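Local coordinates for flagellar hook-associated protein (Burkholderia pseudomallei, PDB 4UT1) that probably serves as a structural component of the bacterial flagellum, belonging to the junction between the hook and the filament, at residues A[181-184]-A[185-189]; A[207-210]-A[211-215]; A[533-536]-A[537-541]; A[584-588]-A[589-593]. All blocks are in the same frame, centred on the assembly; numbering follows the deposited sequence.

Interaction 1. Residues A[181-184]-A[185-189]; sequences SQIA and QLNEQ
Q185 reaches back one turn of helix 134-193 to S181 and grips it on the outer side. Its NE2 lies 3.0 Å from S181 OG, which sits close to the plane of the amide, although the N-H points only roughly at the oxygen (140°). A second, weak bond runs from Q185 NE2 to S181 O at 3.4 Å. That carbonyl oxygen also takes the regular helical bond from Q185 N, 2.9 Å away, and so receives both the backbone and the side chain of one glutamine. The glutamine can do this because its CG stands beside its own backbone N (chi1 -79°) and the rest of the chain extends back over the serine. The packed side is carried by I183, which lies on A210, V211 and V240, and by L186, which rests on R207 of helix 201-215. L186 and N187 are each laid on the previous turn, L186 CG 3.1 Å from Q182 O and N187 CG 3.3 Å from I183 O. The buried amide of N187 has partners at both ends: ND2 donates to G242 O and Y229 O, and OD1 accepts from R207 NH1. E188, by contrast, is exposed and turns its carboxylate away to bond N243. This division into a packed face and a polar face is that of an amphipathic helix, consistent with the coiled coil predicted for residues 169-196.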
loop_
_atom_site.group_PDB
_atom_site.type_symbol
_atom_site.label_atom_id
_atom_site.label_comp_id
_atom_site.label_asym_id
_atom_site.label_seq_id
_atom_site.Cartn_x
_atom_site.Cartn_y
_atom_site.Cartn_z
ATOM N N SER A 181 31.124 24.875 13.534
ATOM C CA SER A 181 32.524 24.997 13.905
ATOM C C SER A 181 33.055 26.402 13.603
ATOM O O SER A 181 33.791 26.975 14.405
ATOM C CB SER A 181 33.364 23.946 13.178
ATOM O OG SER A 181 34.739 24.157 13.433
ATOM N N GLN A 182 32.671 26.958 12.457
ATOM C CA GLN A 182 33.110 28.299 12.067
ATOM C C GLN A 182 32.612 29.358 13.031
ATOM O O GLN A 182 33.344 30.284 13.391
ATOM C CB GLN A 182 32.624 28.654 10.662
ATOM C CG GLN A 182 33.251 27.873 9.548
ATOM C CD GLN A 182 32.646 28.249 8.202
ATOM O OE1 GLN A 182 32.139 29.357 8.031
ATOM N NE2 GLN A 182 32.677 27.319 7.251
ATOM N N ILE A 183 31.361 29.216 13.444
ATOM C CA ILE A 183 30.737 30.166 14.348
ATOM C C ILE A 183 31.355 30.081 15.756
ATOM O O ILE A 183 31.590 31.110 16.398
ATOM C CB ILE A 183 29.212 29.938 14.410
ATOM C CG1 ILE A 183 28.575 30.314 13.058
ATOM C CG2 ILE A 183 28.592 30.740 15.546
ATOM C CD1 ILE A 183 27.182 29.732 12.836
ATOM N N ALA A 184 31.637 28.870 16.233
ATOM C CA ALA A 184 32.347 28.731 17.513
ATOM C C ALA A 184 33.733 29.375 17.410
ATOM O O ALA A 184 34.161 30.080 18.328
ATOM C CB ALA A 184 32.475 27.270 17.915
ATOM N N GLN A 185 34.424 29.121 16.298
ATOM C CA GLN A 185 35.756 29.692 16.065
ATOM C C GLN A 185 35.696 31.216 16.085
ATOM O O GLN A 185 36.570 31.878 16.652
ATOM C CB GLN A 185 36.342 29.204 14.733
ATOM C CG GLN A 185 36.941 27.793 14.759
ATOM C CD GLN A 185 37.414 27.318 13.388
ATOM O OE1 GLN A 185 38.413 27.802 12.865
ATOM N NE2 GLN A 185 36.696 26.363 12.807
ATOM N N LEU A 186 34.655 31.766 15.468
ATOM C CA LEU A 186 34.473 33.207 15.381
ATOM C C LEU A 186 34.092 33.827 16.720
ATOM O O LEU A 186 34.542 34.929 17.034
ATOM C CB LEU A 186 33.425 33.543 14.306
ATOM C CG LEU A 186 33.949 33.294 12.890
ATOM C CD1 LEU A 186 32.838 33.367 11.828
ATOM C CD2 LEU A 186 35.059 34.281 12.547
ATOM N N ASN A 187 33.269 33.131 17.509
ATOM C CA ASN A 187 32.993 33.561 18.875
ATOM C C ASN A 187 34.293 33.818 19.647
ATOM O O ASN A 187 34.446 34.855 20.291
ATOM C CB ASN A 187 32.137 32.521 19.616
ATOM C CG ASN A 187 30.666 32.589 19.226
ATOM O OD1 ASN A 187 30.198 33.603 18.704
ATOM N ND2 ASN A 187 29.929 31.513 19.491
ATOM N N GLU A 188 35.225 32.872 19.555
ATOM C CA GLU A 188 36.520 32.972 20.231
ATOM C C GLU A 188 37.387 34.085 19.647
ATOM O O GLU A 188 38.014 34.849 20.386
ATOM C CB GLU A 188 37.267 31.632 20.153
ATOM C CG GLU A 188 38.680 31.650 20.751
ATOM C CD GLU A 188 38.686 31.700 22.272
ATOM O OE1 GLU A 188 37.596 31.683 22.879
ATOM O OE2 GLU A 188 39.788 31.760 22.855
ATOM N N GLN A 189 37.425 34.176 18.322
ATOM C CA GLN A 189 38.232 35.193 17.645
ATOM C C GLN A 189 37.720 36.603 17.923
ATOM O O GLN A 189 38.503 37.545 18.069
ATOM C CB GLN A 189 38.254 34.931 16.137
ATOM C CG GLN A 189 39.044 33.691 15.755
ATOM C CD GLN A 189 38.821 33.265 14.317
ATOM O OE1 GLN A 189 37.795 33.578 13.715
ATOM N NE2 GLN A 189 39.787 32.543 13.758
#

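Interaction 2. Residues A[207-210]-A[211-215]; sequences RDLA and VSKLS
L209 sends CG out opposite its backbone N (chi1 171°), whereas K213 holds CG next to its own (chi1 -57°) and bends again at chi2 and chi3; the two chains, one turn apart, therefore run side by side in the same direction. They meet along their flanks, with L209 CD1 3.9 Å from K213 CD. The lysine is also pressed onto the backbone, its CG only 3.0 Å from L209 O, the same oxygen that takes a nearly straight bond (177°) from K213 N. V211 places one methyl, CG2, 3.5 Å from R207 O. These residues belong to the amphipathic helix 201-215, which packs antiparallel against helix 134-193 in a helical hairpin. A210 and V211 turn to the inside, where V211 meets Y229 and V222 of the neighbouring sheet. K213 lies against Y179. R207, one turn before V211, also bonds G227 O through NH1, and its guanidinium makes a cation-pi contact with Y229, whose hydroxyl in turn bonds D208 OD1. In the last turn the backbone bonds continue, L214 N to A210 O at 2.8 Å. S215 OG then folds back to S212 O, 2.7 Å away, meeting a lone pair in the carbonyl plane; S215 N adds a weak bond to that same oxygen, while its stronger bond goes to V211 O at 2.9 Å.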
loop_
_atom_site.group_PDB
_atom_site.type_symbol
_atom_site.label_atom_id
_atom_site.label_comp_id
_atom_site.label_asym_id
_atom_site.label_seq_id
_atom_site.Cartn_x
_atom_site.Cartn_y
_atom_site.Cartn_z
ATOM N N ARG A 207 30.779 35.943 10.822
ATOM C CA ARG A 207 29.945 35.125 11.688
ATOM C C ARG A 207 28.479 35.190 11.252
ATOM O O ARG A 207 27.797 34.165 11.184
ATOM C CB ARG A 207 30.092 35.569 13.139
ATOM C CG ARG A 207 29.366 34.682 14.141
ATOM C CD ARG A 207 29.697 35.083 15.580
ATOM N NE ARG A 207 29.336 36.470 15.863
ATOM C CZ ARG A 207 29.406 37.036 17.066
ATOM N NH1 ARG A 207 29.815 36.334 18.117
ATOM N NH2 ARG A 207 29.057 38.308 17.221
ATOM N N ASP A 208 28.002 36.395 10.953
ATOM C CA ASP A 208 26.627 36.580 10.485
ATOM C C ASP A 208 26.353 35.846 9.179
ATOM O O ASP A 208 25.282 35.273 9.002
ATOM C CB ASP A 208 26.319 38.067 10.308
ATOM C CG ASP A 208 26.058 38.763 11.622
ATOM O OD1 ASP A 208 25.317 38.203 12.452
ATOM O OD2 ASP A 208 26.596 39.870 11.824
ATOM N N LEU A 209 27.312 35.883 8.261
ATOM C CA LEU A 209 27.181 35.162 7.003
ATOM C C LEU A 209 27.132 33.662 7.257
ATOM O O LEU A 209 26.435 32.925 6.556
ATOM C CB LEU A 209 28.333 35.496 6.061
ATOM C CG LEU A 209 28.414 34.640 4.794
ATOM C CD1 LEU A 209 27.094 34.677 4.023
ATOM C CD2 LEU A 209 29.569 35.089 3.911
ATOM N N ALA A 210 27.878 33.212 8.263
ATOM C CA ALA A 210 27.877 31.802 8.629
ATOM C C ALA A 210 26.498 31.396 9.139
ATOM O O ALA A 210 25.967 30.358 8.744
ATOM C CB ALA A 210 28.952 31.516 9.677
ATOM N N VAL A 211 25.915 32.218 10.007
ATOM C CA VAL A 211 24.582 31.940 10.533
ATOM C C VAL A 211 23.554 31.901 9.405
ATOM O O VAL A 211 22.622 31.085 9.421
ATOM C CB VAL A 211 24.145 32.987 11.571
ATOM C CG1 VAL A 211 22.664 32.833 11.889
ATOM C CG2 VAL A 211 24.989 32.869 12.840
ATOM N N SER A 212 23.723 32.796 8.437
ATOM C CA SER A 212 22.832 32.853 7.282
ATOM C C SER A 212 22.885 31.540 6.543
ATOM O O SER A 212 21.865 30.860 6.385
ATOM C CB SER A 212 23.209 34.002 6.345
ATOM O OG SER A 212 22.527 33.889 5.101
ATOM N N LYS A 213 24.086 31.186 6.101
ATOM C CA LYS A 213 24.312 29.927 5.412
ATOM C C LYS A 213 23.742 28.763 6.216
ATOM O O LYS A 213 23.057 27.906 5.670
ATOM C CB LYS A 213 25.805 29.714 5.146
ATOM C CG LYS A 213 26.476 30.843 4.348
ATOM C CD LYS A 213 25.714 31.206 3.077
ATOM C CE LYS A 213 25.822 30.128 2.011
ATOM N NZ LYS A 213 25.280 30.594 0.695
ATOM N N LEU A 214 24.005 28.749 7.519
ATOM C CA LEU A 214 23.493 27.692 8.391
ATOM C C LEU A 214 21.954 27.575 8.390
ATOM O O LEU A 214 21.405 26.470 8.345
ATOM C CB LEU A 214 24.009 27.921 9.823
ATOM C CG LEU A 214 23.463 26.992 10.914
ATOM C CD1 LEU A 214 23.749 25.528 10.591
ATOM C CD2 LEU A 214 24.061 27.366 12.267
ATOM N N SER A 215 21.254 28.706 8.433
ATOM C CA SER A 215 19.797 28.675 8.503
ATOM C C SER A 215 19.176 28.145 7.207
ATOM O O SER A 215 18.022 27.724 7.200
ATOM C CB SER A 215 19.242 30.067 8.824
ATOM O OG SER A 215 19.511 30.980 7.774
#

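Interaction 3. Residues A[533-536]-A[537-541]; sequences STTQ and PAPSG
S533 CB meets A538 CB across a tight bend at 3.5 Å, closer than carbons usually pack. The serine hydroxyl is held opposite its backbone N (chi1 178°), and OG reaches two residues on to donate to T535 O at 2.7 Å, in the carbonyl plane on a lone pair. T535 O also receives a CH...O contact from A538 CA at 3.6 Å. The Q536 chain bends at chi2 (-76°) and curls back over its own segment; its NE2 reaches S533 O at 2.7 Å, nearly in the amide plane and on a lone pair of the carbonyl. The T535 side chain and the P539 ring cross at about a right angle, but the spacing in the model is too close to carry weight. P539 CD also rests 3.4 Å from S533 OG. The peptide bond between Q536 and P537 is cis, and the backbone angles make this a type VIb turn. The loop leaves strand 527-533 and leads to its sheet neighbour 546-551 in the D3 domain; N544 bonds S533 N and Q536 NE2, T534 bonds T499 of strand 498-502 and G497 just before it, and P539 O meets Q474 of strand 473-474.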
loop_
_atom_site.group_PDB
_atom_site.type_symbol
_atom_site.label_atom_id
_atom_site.label_comp_id
_atom_site.label_asym_id
_atom_site.label_seq_id
_atom_site.Cartn_x
_atom_site.Cartn_y
_atom_site.Cartn_z
ATOM N N SER A 533 -22.004 -26.482 0.656
ATOM C CA SER A 533 -21.874 -27.561 1.617
ATOM C C SER A 533 -22.490 -27.119 2.937
ATOM O O SER A 533 -22.149 -26.058 3.468
ATOM C CB SER A 533 -20.405 -27.945 1.812
ATOM O OG SER A 533 -20.290 -28.972 2.775
ATOM N N THR A 534 -23.410 -27.923 3.456
ATOM C CA THR A 534 -24.050 -27.604 4.720
ATOM C C THR A 534 -23.007 -27.504 5.843
ATOM O O THR A 534 -23.009 -26.555 6.615
ATOM C CB THR A 534 -25.115 -28.644 5.065
ATOM O OG1 THR A 534 -26.108 -28.653 4.018
ATOM C CG2 THR A 534 -25.770 -28.323 6.402
ATOM N N THR A 535 -22.107 -28.474 5.915
ATOM C CA THR A 535 -20.967 -28.355 6.819
ATOM C C THR A 535 -19.896 -27.454 6.190
ATOM O O THR A 535 -19.556 -27.607 5.010
ATOM C CB THR A 535 -20.364 -29.734 7.154
ATOM O OG1 THR A 535 -19.948 -30.378 5.949
ATOM C CG2 THR A 535 -21.385 -30.609 7.829
ATOM N N GLN A 536 -19.385 -26.504 6.972
ATOM C CA GLN A 536 -18.346 -25.581 6.512
ATOM C C GLN A 536 -17.169 -25.617 7.476
ATOM O O GLN A 536 -17.374 -25.537 8.684
ATOM C CB GLN A 536 -18.888 -24.148 6.406
ATOM C CG GLN A 536 -19.922 -23.940 5.315
ATOM C CD GLN A 536 -19.295 -23.887 3.937
ATOM O OE1 GLN A 536 -18.196 -23.361 3.761
ATOM N NE2 GLN A 536 -19.991 -24.435 2.952
ATOM N N PRO A 537 -15.935 -25.735 6.951
ATOM C CA PRO A 537 -15.613 -25.852 5.524
ATOM C C PRO A 537 -16.103 -27.164 4.923
ATOM O O PRO A 537 -16.333 -28.137 5.641
ATOM C CB PRO A 537 -14.084 -25.788 5.501
ATOM C CG PRO A 537 -13.671 -26.264 6.845
ATOM C CD PRO A 537 -14.719 -25.752 7.785
ATOM N N ALA A 538 -16.241 -27.179 3.605
ATOM C CA ALA A 538 -16.774 -28.326 2.890
ATOM C C ALA A 538 -15.889 -29.566 3.004
ATOM O O ALA A 538 -14.703 -29.525 2.692
ATOM C CB ALA A 538 -16.975 -27.970 1.433
ATOM N N PRO A 539 -16.473 -30.682 3.451
ATOM C CA PRO A 539 -15.763 -31.961 3.409
ATOM C C PRO A 539 -15.533 -32.368 1.963
ATOM O O PRO A 539 -16.290 -31.936 1.083
ATOM C CB PRO A 539 -16.719 -32.928 4.118
ATOM C CG PRO A 539 -17.647 -32.060 4.896
ATOM C CD PRO A 539 -17.787 -30.800 4.096
ATOM N N SER A 540 -14.507 -33.177 1.720
ATOM C CA SER A 540 -14.189 -33.616 0.367
ATOM C C SER A 540 -15.397 -34.272 -0.308
ATOM O O SER A 540 -16.126 -35.034 0.317
ATOM C CB SER A 540 -13.006 -34.587 0.389
ATOM O OG SER A 540 -12.583 -34.907 -0.928
ATOM N N GLY A 541 -15.615 -33.955 -1.581
ATOM C CA GLY A 541 -16.664 -34.597 -2.351
ATOM C C GLY A 541 -18.035 -33.952 -2.255
ATOM O O GLY A 541 -18.961 -34.359 -2.959
#

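Interaction 4. Residues A[584-588]-A[589-593]; sequences KTMNN and GTTTL
N587 and T591 meet across the turn, T591 OG1 donating to N587 OD1 at 3.2 Å. The threonine hydroxyl gets there by standing between its own backbone N and carbonyl carbon (chi1 87°). It lies above the plane of the asparagine amide, 42° out of it, and misses the lone pairs; the methyl CG2 of T591 is also 3.2 Å from OD1. T590 makes the firmer bond: with OG1 in the same setting (chi1 68°), the hydroxyl donates to N587 O at 2.6 Å. Both threonines thus hold one asparagine, one by its backbone and one by its side chain. The backbones of M586 and T591 form a single antiparallel hydrogen-bonded pair, with M586 N to T591 O and T591 N to M586 O each 3.0 Å long. T590 N reaches M586 O as well, from the opposite face of its plane, the geometry of a classic beta bulge. N587, N588 and G589 all take left-handed backbone angles and carry the chain round the turn. The K584 chain runs extended past T590, CD 3.5 Å from T590 O. M586, folded at chi2 and chi3, turns its end away toward S313 and A596. The hydroxyl of T585 bonds S313 OG on helix 287-322. T592 is the N-cap of helix 593-630, its OG1 accepting from G595 N.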
loop_
_atom_site.group_PDB
_atom_site.type_symbol
_atom_site.label_atom_id
_atom_site.label_comp_id
_atom_site.label_asym_id
_atom_site.label_seq_id
_atom_site.Cartn_x
_atom_site.Cartn_y
_atom_site.Cartn_z
ATOM N N LYS A 584 -14.490 -2.332 -7.060
ATOM C CA LYS A 584 -14.105 -1.273 -6.130
ATOM C C LYS A 584 -13.420 -1.823 -4.879
ATOM O O LYS A 584 -14.062 -2.081 -3.856
ATOM C CB LYS A 584 -15.328 -0.439 -5.755
ATOM C CG LYS A 584 -15.972 0.227 -6.960
ATOM C CD LYS A 584 -17.073 1.191 -6.550
ATOM C CE LYS A 584 -17.832 1.699 -7.764
ATOM N NZ LYS A 584 -18.869 2.697 -7.397
ATOM N N THR A 585 -12.099 -1.966 -4.956
ATOM C CA THR A 585 -11.342 -2.643 -3.914
ATOM C C THR A 585 -10.535 -1.698 -3.041
ATOM O O THR A 585 -9.984 -2.107 -2.014
ATOM C CB THR A 585 -10.383 -3.677 -4.528
ATOM O OG1 THR A 585 -9.496 -3.022 -5.450
ATOM C CG2 THR A 585 -11.177 -4.760 -5.256
ATOM N N MET A 586 -10.461 -0.436 -3.456
ATOM C CA MET A 586 -9.631 0.543 -2.779
ATOM C C MET A 586 -10.471 1.571 -2.034
ATOM O O MET A 586 -11.646 1.784 -2.361
ATOM C CB MET A 586 -8.703 1.243 -3.783
ATOM C CG MET A 586 -7.800 0.283 -4.568
ATOM S SD MET A 586 -6.857 -0.830 -3.498
ATOM C CE MET A 586 -5.840 0.335 -2.592
ATOM N N ASN A 587 -9.849 2.202 -1.039
ATOM C CA ASN A 587 -10.493 3.230 -0.226
ATOM C C ASN A 587 -11.810 2.730 0.351
ATOM O O ASN A 587 -12.861 3.338 0.143
ATOM C CB ASN A 587 -10.726 4.506 -1.041
ATOM C CG ASN A 587 -9.443 5.072 -1.630
ATOM O OD1 ASN A 587 -9.407 5.483 -2.790
ATOM N ND2 ASN A 587 -8.382 5.091 -0.833
ATOM N N ASN A 588 -11.737 1.608 1.061
ATOM C CA ASN A 588 -12.899 1.001 1.704
ATOM C C ASN A 588 -14.023 0.646 0.733
ATOM O O ASN A 588 -15.192 0.954 0.975
ATOM C CB ASN A 588 -13.428 1.925 2.800
ATOM C CG ASN A 588 -12.408 2.170 3.893
ATOM O OD1 ASN A 588 -11.217 2.329 3.624
ATOM N ND2 ASN A 588 -12.870 2.189 5.136
ATOM N N GLY A 589 -13.664 -0.019 -0.361
ATOM C CA GLY A 589 -14.650 -0.530 -1.296
ATOM C C GLY A 589 -15.346 0.549 -2.105
ATOM O O GLY A 589 -16.473 0.359 -2.562
ATOM N N THR A 590 -14.668 1.675 -2.301
ATOM C CA THR A 590 -15.287 2.812 -2.971
ATOM C C THR A 590 -14.639 3.182 -4.311
ATOM O O THR A 590 -15.267 3.844 -5.139
ATOM C CB THR A 590 -15.276 4.054 -2.062
ATOM O OG1 THR A 590 -13.929 4.513 -1.881
ATOM C CG2 THR A 590 -15.893 3.716 -0.702
ATOM N N THR A 591 -13.395 2.773 -4.535
ATOM C CA THR A 591 -12.732 3.152 -5.783
ATOM C C THR A 591 -12.039 1.975 -6.463
ATOM O O THR A 591 -11.622 1.017 -5.811
ATOM C CB THR A 591 -11.694 4.275 -5.559
ATOM O OG1 THR A 591 -10.435 3.703 -5.184
ATOM C CG2 THR A 591 -12.168 5.243 -4.477
ATOM N N THR A 592 -11.928 2.070 -7.782
ATOM C CA THR A 592 -11.288 1.049 -8.601
ATOM C C THR A 592 -9.769 1.218 -8.579
ATOM O O THR A 592 -9.256 2.170 -7.995
ATOM C CB THR A 592 -11.766 1.117 -10.055
ATOM O OG1 THR A 592 -11.273 2.319 -10.653
ATOM C CG2 THR A 592 -13.288 1.121 -10.124
ATOM N N LEU A 593 -9.061 0.286 -9.207
ATOM C CA LEU A 593 -7.608 0.352 -9.268
ATOM C C LEU A 593 -7.143 1.625 -9.979
ATOM O O LEU A 593 -6.244 2.317 -9.502
ATOM C CB LEU A 593 -7.047 -0.889 -9.971
ATOM C CG LEU A 593 -7.230 -2.221 -9.247
ATOM C CD1 LEU A 593 -6.823 -3.389 -10.127
ATOM C CD2 LEU A 593 -6.427 -2.222 -7.970
#

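Interactions 1 and 2 are one neighbourhood: their centres are about 12 Å apart, and the two helices touch directly. L186 CD1 comes to 3.4 Å from R207 CA, and I183 CD1 lies 3.8 Å from V211 CG2 in the packed seam. Interaction 4 is separate, its nearest atoms about 36 Å from those of interaction 2, in the loop that leads into the long helix 593-630. Interaction 3 is the outlier, in the D3 domain on the opposite side of the chain's centre from interactions 1 and 2; its centre lies about 81 Å from that of interaction 1 and about 32 Å from that of interaction 4.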